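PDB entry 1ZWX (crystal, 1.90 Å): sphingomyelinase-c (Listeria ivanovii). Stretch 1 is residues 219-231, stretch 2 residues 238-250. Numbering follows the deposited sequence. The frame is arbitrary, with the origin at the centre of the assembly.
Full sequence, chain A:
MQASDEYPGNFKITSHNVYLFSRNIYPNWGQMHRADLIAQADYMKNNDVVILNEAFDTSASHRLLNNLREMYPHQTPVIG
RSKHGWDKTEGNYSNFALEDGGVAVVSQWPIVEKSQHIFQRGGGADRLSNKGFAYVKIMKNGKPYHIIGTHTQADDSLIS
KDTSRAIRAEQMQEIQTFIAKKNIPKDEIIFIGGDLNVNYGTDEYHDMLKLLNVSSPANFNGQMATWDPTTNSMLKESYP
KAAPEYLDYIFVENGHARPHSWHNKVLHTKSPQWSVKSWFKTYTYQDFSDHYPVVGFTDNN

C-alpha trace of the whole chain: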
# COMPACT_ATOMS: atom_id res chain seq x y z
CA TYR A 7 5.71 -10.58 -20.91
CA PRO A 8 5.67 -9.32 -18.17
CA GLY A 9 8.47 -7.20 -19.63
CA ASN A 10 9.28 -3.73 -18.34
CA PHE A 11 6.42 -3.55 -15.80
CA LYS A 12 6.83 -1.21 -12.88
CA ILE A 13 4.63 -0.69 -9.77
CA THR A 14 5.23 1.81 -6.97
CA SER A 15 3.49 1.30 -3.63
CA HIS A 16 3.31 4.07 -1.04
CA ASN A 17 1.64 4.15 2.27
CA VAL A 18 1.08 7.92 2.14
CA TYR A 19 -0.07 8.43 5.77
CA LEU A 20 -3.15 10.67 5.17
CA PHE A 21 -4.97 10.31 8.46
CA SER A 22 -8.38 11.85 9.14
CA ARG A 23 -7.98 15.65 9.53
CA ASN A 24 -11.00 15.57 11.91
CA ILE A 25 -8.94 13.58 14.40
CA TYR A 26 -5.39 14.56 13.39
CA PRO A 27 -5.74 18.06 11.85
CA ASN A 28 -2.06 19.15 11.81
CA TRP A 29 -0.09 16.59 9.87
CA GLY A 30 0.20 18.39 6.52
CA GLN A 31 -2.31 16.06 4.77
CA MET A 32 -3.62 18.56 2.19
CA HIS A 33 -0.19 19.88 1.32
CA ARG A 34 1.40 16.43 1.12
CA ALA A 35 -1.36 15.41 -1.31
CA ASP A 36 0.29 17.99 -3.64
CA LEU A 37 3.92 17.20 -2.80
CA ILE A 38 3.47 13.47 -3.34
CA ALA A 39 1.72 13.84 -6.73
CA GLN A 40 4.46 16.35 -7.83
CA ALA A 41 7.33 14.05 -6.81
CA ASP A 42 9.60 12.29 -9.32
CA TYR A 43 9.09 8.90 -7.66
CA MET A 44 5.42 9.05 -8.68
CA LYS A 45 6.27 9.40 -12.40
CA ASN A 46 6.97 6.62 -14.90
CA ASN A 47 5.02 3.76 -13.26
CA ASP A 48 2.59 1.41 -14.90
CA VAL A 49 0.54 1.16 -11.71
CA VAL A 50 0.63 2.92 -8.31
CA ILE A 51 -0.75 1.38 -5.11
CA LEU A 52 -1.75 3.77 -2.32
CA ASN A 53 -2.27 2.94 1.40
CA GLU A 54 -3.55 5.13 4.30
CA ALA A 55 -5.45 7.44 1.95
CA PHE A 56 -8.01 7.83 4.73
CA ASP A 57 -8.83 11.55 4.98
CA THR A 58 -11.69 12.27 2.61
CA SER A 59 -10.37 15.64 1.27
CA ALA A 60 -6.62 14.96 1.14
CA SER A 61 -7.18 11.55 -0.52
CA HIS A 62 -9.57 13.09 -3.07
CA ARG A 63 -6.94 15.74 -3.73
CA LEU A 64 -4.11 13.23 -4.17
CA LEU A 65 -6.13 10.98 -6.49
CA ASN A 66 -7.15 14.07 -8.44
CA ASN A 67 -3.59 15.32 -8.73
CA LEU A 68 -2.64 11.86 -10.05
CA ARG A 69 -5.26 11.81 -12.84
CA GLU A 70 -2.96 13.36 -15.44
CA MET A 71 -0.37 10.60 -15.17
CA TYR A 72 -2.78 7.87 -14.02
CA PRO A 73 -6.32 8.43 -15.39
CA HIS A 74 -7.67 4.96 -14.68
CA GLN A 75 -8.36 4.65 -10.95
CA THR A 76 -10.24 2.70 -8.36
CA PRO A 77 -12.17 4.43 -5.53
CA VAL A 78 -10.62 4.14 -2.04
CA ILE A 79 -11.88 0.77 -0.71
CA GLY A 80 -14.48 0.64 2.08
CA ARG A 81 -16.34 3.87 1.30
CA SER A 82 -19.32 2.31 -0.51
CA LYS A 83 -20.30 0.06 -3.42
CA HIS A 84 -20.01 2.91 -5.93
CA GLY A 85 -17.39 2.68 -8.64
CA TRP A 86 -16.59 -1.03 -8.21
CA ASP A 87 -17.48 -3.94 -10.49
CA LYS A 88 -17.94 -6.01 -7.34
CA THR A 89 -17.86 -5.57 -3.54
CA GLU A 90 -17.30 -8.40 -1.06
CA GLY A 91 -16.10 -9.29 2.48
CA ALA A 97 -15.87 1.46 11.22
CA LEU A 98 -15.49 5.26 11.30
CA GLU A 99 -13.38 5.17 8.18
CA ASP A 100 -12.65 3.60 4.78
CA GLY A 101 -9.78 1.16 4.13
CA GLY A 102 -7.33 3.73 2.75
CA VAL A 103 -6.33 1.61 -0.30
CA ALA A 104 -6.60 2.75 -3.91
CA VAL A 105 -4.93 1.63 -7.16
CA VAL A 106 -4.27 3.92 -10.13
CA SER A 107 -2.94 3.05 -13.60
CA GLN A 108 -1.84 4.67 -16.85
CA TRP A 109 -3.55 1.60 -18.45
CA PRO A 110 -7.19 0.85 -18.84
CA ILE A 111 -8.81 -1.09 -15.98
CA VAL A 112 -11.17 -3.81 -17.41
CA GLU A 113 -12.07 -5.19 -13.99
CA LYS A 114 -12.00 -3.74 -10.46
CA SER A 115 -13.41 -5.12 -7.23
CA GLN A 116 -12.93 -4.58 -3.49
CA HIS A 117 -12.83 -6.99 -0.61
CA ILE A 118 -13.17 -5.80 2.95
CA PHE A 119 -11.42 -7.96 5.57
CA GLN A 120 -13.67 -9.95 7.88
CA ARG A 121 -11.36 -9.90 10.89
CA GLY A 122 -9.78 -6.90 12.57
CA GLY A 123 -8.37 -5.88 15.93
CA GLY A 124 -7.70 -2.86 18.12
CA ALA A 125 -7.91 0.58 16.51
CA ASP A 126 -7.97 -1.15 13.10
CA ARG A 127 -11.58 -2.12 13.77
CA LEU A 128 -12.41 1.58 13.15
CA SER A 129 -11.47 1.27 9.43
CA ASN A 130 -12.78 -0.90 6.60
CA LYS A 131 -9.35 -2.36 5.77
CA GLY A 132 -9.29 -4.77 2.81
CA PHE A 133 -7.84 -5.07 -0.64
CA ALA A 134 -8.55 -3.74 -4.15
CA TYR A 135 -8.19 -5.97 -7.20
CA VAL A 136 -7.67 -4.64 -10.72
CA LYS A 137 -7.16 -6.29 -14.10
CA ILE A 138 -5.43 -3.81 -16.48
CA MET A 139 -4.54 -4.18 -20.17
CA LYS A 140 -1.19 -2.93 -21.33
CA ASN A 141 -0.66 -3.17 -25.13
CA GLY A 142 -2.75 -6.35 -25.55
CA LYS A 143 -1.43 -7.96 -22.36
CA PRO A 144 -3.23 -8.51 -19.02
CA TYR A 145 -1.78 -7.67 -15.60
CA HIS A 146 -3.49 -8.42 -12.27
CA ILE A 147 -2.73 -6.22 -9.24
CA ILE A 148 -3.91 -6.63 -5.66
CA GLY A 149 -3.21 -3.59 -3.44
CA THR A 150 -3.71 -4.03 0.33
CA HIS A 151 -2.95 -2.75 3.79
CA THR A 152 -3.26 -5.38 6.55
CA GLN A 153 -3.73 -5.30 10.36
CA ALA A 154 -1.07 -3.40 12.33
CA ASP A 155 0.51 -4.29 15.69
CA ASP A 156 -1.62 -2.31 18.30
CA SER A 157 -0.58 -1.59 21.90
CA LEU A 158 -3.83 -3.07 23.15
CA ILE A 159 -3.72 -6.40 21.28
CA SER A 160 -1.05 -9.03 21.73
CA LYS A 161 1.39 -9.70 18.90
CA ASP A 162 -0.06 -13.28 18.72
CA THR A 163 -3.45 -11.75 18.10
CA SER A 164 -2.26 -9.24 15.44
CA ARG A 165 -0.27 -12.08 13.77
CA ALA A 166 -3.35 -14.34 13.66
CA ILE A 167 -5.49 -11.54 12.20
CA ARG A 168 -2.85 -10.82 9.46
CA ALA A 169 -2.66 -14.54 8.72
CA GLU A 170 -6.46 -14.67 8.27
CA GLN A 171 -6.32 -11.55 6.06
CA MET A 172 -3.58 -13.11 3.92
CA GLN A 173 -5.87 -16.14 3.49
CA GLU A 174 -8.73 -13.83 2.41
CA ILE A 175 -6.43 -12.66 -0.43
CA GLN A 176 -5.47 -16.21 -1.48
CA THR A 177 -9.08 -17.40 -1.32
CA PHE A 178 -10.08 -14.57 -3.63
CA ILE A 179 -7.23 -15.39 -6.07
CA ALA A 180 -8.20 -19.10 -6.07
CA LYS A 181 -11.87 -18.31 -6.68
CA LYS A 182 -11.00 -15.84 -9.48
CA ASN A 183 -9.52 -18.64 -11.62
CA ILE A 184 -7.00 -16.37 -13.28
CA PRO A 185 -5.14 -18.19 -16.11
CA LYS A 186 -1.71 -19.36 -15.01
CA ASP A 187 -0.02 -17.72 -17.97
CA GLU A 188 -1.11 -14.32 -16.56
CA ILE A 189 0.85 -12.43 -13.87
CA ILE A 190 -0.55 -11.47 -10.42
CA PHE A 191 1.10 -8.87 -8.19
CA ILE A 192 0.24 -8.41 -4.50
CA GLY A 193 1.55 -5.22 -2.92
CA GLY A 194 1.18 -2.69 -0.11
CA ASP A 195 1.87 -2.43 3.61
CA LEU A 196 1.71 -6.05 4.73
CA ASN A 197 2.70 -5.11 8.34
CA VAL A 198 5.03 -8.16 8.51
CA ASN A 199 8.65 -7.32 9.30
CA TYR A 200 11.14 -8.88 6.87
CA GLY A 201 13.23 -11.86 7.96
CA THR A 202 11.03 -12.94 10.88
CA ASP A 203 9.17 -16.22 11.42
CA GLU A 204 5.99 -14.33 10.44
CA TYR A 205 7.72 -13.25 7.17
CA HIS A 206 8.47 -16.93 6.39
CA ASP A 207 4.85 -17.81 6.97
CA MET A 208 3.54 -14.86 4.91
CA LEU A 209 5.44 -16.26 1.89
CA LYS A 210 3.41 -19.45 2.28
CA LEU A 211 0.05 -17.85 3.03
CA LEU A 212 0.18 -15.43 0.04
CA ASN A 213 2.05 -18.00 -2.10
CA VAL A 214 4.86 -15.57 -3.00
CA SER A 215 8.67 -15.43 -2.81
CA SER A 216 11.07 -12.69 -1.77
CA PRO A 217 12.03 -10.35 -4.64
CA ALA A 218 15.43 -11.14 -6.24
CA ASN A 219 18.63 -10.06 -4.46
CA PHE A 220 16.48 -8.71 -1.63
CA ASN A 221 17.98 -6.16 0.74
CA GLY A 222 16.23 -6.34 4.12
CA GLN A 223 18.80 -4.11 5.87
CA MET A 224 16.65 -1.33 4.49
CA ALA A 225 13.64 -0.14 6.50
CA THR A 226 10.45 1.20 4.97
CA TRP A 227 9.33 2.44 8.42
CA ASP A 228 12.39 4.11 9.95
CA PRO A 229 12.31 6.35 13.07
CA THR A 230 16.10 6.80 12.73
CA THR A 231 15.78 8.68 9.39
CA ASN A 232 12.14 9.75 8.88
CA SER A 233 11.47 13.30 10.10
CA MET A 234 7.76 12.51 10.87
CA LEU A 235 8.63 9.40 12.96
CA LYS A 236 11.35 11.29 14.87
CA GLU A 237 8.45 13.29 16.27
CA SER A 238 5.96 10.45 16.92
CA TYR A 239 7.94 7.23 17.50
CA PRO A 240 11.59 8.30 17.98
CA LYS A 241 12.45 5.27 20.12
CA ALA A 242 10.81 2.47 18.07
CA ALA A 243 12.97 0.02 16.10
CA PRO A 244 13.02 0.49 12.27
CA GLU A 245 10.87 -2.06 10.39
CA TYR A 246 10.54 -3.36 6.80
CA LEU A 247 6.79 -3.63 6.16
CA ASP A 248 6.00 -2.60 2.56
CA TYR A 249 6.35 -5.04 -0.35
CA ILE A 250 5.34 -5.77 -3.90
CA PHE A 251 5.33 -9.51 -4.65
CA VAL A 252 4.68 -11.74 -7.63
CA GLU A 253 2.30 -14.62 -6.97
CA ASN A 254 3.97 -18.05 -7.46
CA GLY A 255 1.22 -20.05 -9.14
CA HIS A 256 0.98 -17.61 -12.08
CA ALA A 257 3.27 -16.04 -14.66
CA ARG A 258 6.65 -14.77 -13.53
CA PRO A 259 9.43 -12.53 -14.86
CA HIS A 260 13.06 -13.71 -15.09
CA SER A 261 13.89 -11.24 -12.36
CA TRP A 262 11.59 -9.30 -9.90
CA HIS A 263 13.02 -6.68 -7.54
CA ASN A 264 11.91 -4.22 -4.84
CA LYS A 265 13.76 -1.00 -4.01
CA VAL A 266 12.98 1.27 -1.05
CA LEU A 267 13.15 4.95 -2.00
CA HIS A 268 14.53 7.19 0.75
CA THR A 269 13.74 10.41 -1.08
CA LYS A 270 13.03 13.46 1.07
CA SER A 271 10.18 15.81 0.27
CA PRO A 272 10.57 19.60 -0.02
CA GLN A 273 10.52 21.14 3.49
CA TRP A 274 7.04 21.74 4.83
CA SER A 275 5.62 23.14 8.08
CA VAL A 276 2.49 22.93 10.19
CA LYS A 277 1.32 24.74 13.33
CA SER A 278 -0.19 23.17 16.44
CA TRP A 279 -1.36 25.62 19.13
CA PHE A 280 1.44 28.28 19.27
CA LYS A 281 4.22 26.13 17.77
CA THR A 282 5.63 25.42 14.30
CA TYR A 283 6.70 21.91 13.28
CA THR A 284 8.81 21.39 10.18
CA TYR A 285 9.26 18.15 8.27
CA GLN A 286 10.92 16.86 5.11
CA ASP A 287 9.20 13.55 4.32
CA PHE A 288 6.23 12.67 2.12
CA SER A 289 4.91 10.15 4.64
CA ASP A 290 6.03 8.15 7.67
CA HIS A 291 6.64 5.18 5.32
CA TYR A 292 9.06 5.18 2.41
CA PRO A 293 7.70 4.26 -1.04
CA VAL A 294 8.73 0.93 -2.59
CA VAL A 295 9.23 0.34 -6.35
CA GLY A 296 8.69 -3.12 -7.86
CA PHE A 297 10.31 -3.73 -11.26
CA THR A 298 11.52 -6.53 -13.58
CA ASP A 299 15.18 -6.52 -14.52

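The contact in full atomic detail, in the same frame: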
# COMPACT_ATOMS: atom_id res chain seq x y z
N ASN A 219 17.56 -10.79 -5.14
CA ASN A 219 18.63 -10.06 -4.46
C ASN A 219 18.07 -9.06 -3.46
O ASN A 219 18.37 -7.86 -3.51
CB ASN A 219 19.54 -9.36 -5.48
N PHE A 220 17.23 -9.56 -2.56
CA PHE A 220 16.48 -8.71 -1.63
C PHE A 220 17.38 -8.11 -0.56
O PHE A 220 18.15 -8.83 0.06
CB PHE A 220 15.36 -9.51 -0.96
CG PHE A 220 14.30 -8.64 -0.35
CD1 PHE A 220 13.34 -8.04 -1.16
CD2 PHE A 220 14.30 -8.37 1.02
CE1 PHE A 220 12.35 -7.21 -0.61
CE2 PHE A 220 13.33 -7.53 1.58
CZ PHE A 220 12.35 -6.96 0.76
N ASN A 221 17.27 -6.80 -0.36
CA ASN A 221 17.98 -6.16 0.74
C ASN A 221 17.06 -5.73 1.90
O ASN A 221 16.38 -4.69 1.85
CB ASN A 221 18.82 -4.98 0.24
CG ASN A 221 19.64 -4.35 1.33
OD1 ASN A 221 20.14 -3.24 1.17
ND2 ASN A 221 19.80 -5.04 2.45
N GLY A 222 17.05 -6.56 2.94
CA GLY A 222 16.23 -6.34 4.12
C GLY A 222 16.83 -5.40 5.14
O GLY A 222 16.14 -4.98 6.06
N GLN A 223 18.12 -5.08 4.99
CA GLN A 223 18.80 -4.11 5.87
C GLN A 223 18.20 -2.72 5.73
O GLN A 223 18.32 -1.86 6.60
CB GLN A 223 20.32 -4.10 5.62
N MET A 224 17.49 -2.50 4.63
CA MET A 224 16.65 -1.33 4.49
C MET A 224 15.50 -1.37 5.53
O MET A 224 15.27 -2.40 6.22
CB MET A 224 16.11 -1.25 3.05
CG MET A 224 16.72 -0.16 2.14
SD MET A 224 18.48 0.29 2.27
CE MET A 224 18.57 1.23 3.81
N ALA A 225 14.83 -0.25 5.66
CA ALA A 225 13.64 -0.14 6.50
C ALA A 225 12.70 0.79 5.78
O ALA A 225 13.09 1.88 5.38
CB ALA A 225 13.99 0.42 7.89
N THR A 226 11.47 0.35 5.58
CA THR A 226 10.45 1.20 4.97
C THR A 226 9.75 2.07 6.02
O THR A 226 9.09 3.04 5.68
CB THR A 226 9.41 0.36 4.21
OG1 THR A 226 8.59 -0.40 5.13
CG2 THR A 226 10.12 -0.57 3.21
N TRP A 227 9.91 1.69 7.30
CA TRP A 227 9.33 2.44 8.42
C TRP A 227 10.52 2.65 9.35
O TRP A 227 10.96 1.71 10.04
CB TRP A 227 8.19 1.65 9.07
CG TRP A 227 7.40 2.43 10.09
CD1 TRP A 227 6.35 3.26 9.87
CD2 TRP A 227 7.63 2.43 11.51
NE1 TRP A 227 5.91 3.80 11.07
CE2 TRP A 227 6.69 3.31 12.08
CE3 TRP A 227 8.57 1.80 12.34
CZ2 TRP A 227 6.64 3.56 13.48
CZ3 TRP A 227 8.53 2.05 13.72
CH2 TRP A 227 7.57 2.93 14.27
N ASP A 228 11.09 3.85 9.31
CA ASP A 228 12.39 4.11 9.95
C ASP A 228 12.42 5.35 10.84
O ASP A 228 12.68 6.46 10.35
CB ASP A 228 13.49 4.24 8.89
CG ASP A 228 14.86 3.98 9.45
OD1 ASP A 228 15.08 4.10 10.68
OD2 ASP A 228 15.75 3.64 8.66
N PRO A 229 12.16 5.18 12.16
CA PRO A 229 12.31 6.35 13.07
C PRO A 229 13.74 6.94 13.17
O PRO A 229 13.90 8.04 13.71
CB PRO A 229 11.85 5.79 14.42
CG PRO A 229 11.04 4.56 14.10
CD PRO A 229 11.70 3.98 12.87
N THR A 230 14.76 6.23 12.68
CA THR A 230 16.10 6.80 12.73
C THR A 230 16.38 7.79 11.61
O THR A 230 17.29 8.60 11.75
CB THR A 230 17.25 5.73 12.85
OG1 THR A 230 17.44 5.04 11.61
CG2 THR A 230 16.97 4.73 13.91
N THR A 231 15.59 7.77 10.52
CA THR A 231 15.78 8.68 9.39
C THR A 231 14.56 9.54 9.01
O THR A 231 14.70 10.59 8.37
CB THR A 231 16.26 7.91 8.12
OG1 THR A 231 15.26 6.95 7.73
CG2 THR A 231 17.58 7.17 8.37
N SER A 238 6.99 11.30 16.32
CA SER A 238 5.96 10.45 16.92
C SER A 238 6.41 9.14 17.56
O SER A 238 5.82 8.71 18.57
CB SER A 238 4.87 10.17 15.89
OG SER A 238 5.43 9.57 14.74
N TYR A 239 7.41 8.48 16.97
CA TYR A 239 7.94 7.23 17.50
C TYR A 239 9.46 7.18 17.49
O TYR A 239 10.03 6.23 16.96
CB TYR A 239 7.41 6.02 16.71
CG TYR A 239 5.91 5.91 16.75
CD1 TYR A 239 5.13 6.54 15.80
CD2 TYR A 239 5.26 5.18 17.75
CE1 TYR A 239 3.75 6.46 15.82
CE2 TYR A 239 3.87 5.10 17.78
CZ TYR A 239 3.13 5.73 16.80
OH TYR A 239 1.76 5.65 16.84
N PRO A 240 10.13 8.17 18.14
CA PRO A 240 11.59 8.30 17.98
C PRO A 240 12.37 7.09 18.52
O PRO A 240 13.49 6.79 18.07
CB PRO A 240 11.93 9.56 18.80
CG PRO A 240 10.83 9.66 19.81
CD PRO A 240 9.59 9.16 19.10
N LYS A 241 11.77 6.37 19.46
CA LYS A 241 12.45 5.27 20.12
C LYS A 241 12.21 3.90 19.49
O LYS A 241 12.94 2.97 19.79
CB LYS A 241 12.07 5.24 21.60
CG LYS A 241 12.51 6.47 22.41
CD LYS A 241 14.04 6.61 22.47
CE LYS A 241 14.60 7.46 21.31
NZ LYS A 241 16.04 7.16 21.00
N ALA A 242 11.19 3.78 18.63
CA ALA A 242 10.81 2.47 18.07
C ALA A 242 11.86 1.94 17.09
O ALA A 242 12.55 2.71 16.43
CB ALA A 242 9.42 2.56 17.43
N ALA A 243 12.01 0.62 17.02
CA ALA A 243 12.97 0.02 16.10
C ALA A 243 12.48 0.15 14.63
O ALA A 243 11.26 0.00 14.36
CB ALA A 243 13.19 -1.45 16.46
N PRO A 244 13.40 0.44 13.69
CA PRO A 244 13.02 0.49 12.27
C PRO A 244 12.44 -0.85 11.81
O PRO A 244 12.86 -1.90 12.32
CB PRO A 244 14.35 0.78 11.56
CG PRO A 244 15.22 1.42 12.61
CD PRO A 244 14.84 0.73 13.88
N GLU A 245 11.47 -0.83 10.90
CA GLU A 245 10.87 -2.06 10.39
C GLU A 245 10.82 -2.03 8.86
O GLU A 245 10.91 -0.96 8.26
CB GLU A 245 9.46 -2.29 10.97
CG GLU A 245 9.44 -2.59 12.50
CD GLU A 245 8.04 -2.86 13.04
OE1 GLU A 245 7.36 -3.80 12.56
OE2 GLU A 245 7.60 -2.13 13.98
N TYR A 246 10.68 -3.21 8.25
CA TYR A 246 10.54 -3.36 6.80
C TYR A 246 9.18 -4.02 6.56
O TYR A 246 9.00 -5.20 6.86
CB TYR A 246 11.70 -4.21 6.23
CG TYR A 246 11.82 -4.10 4.72
CD1 TYR A 246 12.92 -3.47 4.15
CD2 TYR A 246 10.83 -4.59 3.88
CE1 TYR A 246 13.05 -3.33 2.78
CE2 TYR A 246 10.92 -4.45 2.52
CZ TYR A 246 12.05 -3.84 1.97
OH TYR A 246 12.18 -3.72 0.60
N LEU A 247 8.20 -3.24 6.09
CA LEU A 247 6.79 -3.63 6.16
C LEU A 247 6.04 -3.56 4.83
O LEU A 247 4.90 -4.03 4.73
CB LEU A 247 6.07 -2.68 7.14
CG LEU A 247 6.54 -2.70 8.61
CD1 LEU A 247 5.75 -1.63 9.40
CD2 LEU A 247 6.35 -4.09 9.22
N ASP A 248 6.66 -2.90 3.85
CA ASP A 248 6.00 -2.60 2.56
C ASP A 248 6.69 -3.40 1.43
O ASP A 248 7.91 -3.40 1.29
CB ASP A 248 6.08 -1.10 2.24
CG ASP A 248 5.43 -0.22 3.30
OD1 ASP A 248 6.09 0.12 4.31
OD2 ASP A 248 4.26 0.16 3.10
N TYR A 249 5.87 -4.08 0.64
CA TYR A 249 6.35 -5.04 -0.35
C TYR A 249 5.50 -5.01 -1.61
O TYR A 249 4.28 -4.73 -1.55
CB TYR A 249 6.19 -6.45 0.20
CG TYR A 249 6.89 -6.73 1.53
CD1 TYR A 249 6.20 -6.64 2.73
CD2 TYR A 249 8.24 -7.12 1.55
CE1 TYR A 249 6.84 -6.92 3.97
CE2 TYR A 249 8.91 -7.39 2.77
CZ TYR A 249 8.18 -7.29 3.97
OH TYR A 249 8.83 -7.59 5.14
N ILE A 250 6.11 -5.41 -2.72
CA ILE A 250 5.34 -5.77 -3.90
C ILE A 250 5.84 -7.13 -4.38
O ILE A 250 6.97 -7.23 -4.82
CB ILE A 250 5.41 -4.72 -5.05
CG1 ILE A 250 5.13 -3.28 -4.53
CG2 ILE A 250 4.37 -5.10 -6.11
CD1 ILE A 250 5.69 -2.17 -5.44
O HOH W 1 14.70 -3.54 -0.32
O HOH W 2 14.54 8.52 16.22

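How does the start of stretch 2 meet the other stretch? Coming out of a helix, Tyr-239 begins a type I turn that ends at Ala-242, closed by the bond from Ala-242 N to Tyr-239 O (3.2 Å). Against this turn lie Trp-227 and Pro-229. Trp-227 CH2 sits 3.9 Å from Tyr-239 CB and 3.7 Å from Ala-242 CB, the latter at the edge of the indole. Pro-229 packs on the turn's backbone, its CG 3.3 Å from Ala-242 O, and a water donates to both Pro-229 O (2.6 Å) and Pro-240 O (2.7 Å), tying together two carbonyls that cannot bond each other.

What joins the backbones beyond the turn? Pro-244 has no amide hydrogen to give, but its CA makes a CA-H...O contact with Trp-227 O (3.3 Å), and its CB lies 3.7 Å from Ala-225 CB. At Glu-245 the two stretches form a single antiparallel bridge: Glu-245 N donates to Trp-227 O (2.7 Å), and Trp-227 N donates to Glu-245 O (3.0 Å).

Why is Tyr-246 so well enclosed? Its ring is covered on opposite faces. Thr-226 CG2 stands 3.9 Å from the ring centroid, almost along the normal, in a CH-pi contact; across the ring, Phe-220 turns its edge to the other face, with centroids 5.1 Å apart. Met-224 O approaches the ring edge, 3.3 Å from Tyr-246 CD1. A water donates to both Tyr-246 OH (2.7 Å) and Asn-221 O (3.0 Å), bridging the side chain of one stretch to the backbone of the other.

How does the contact finish as the strand begins? Thr-226 OG1 works both ways, accepting from Leu-247 N (3.0 Å) and donating to Asp-248 OD1 (2.7 Å), so one buried hydroxyl serves backbone and carboxylate together. Farther along, Phe-220 CZ reaches the edge of the Tyr-249 ring, 4.0 Å from Tyr-249 CE2.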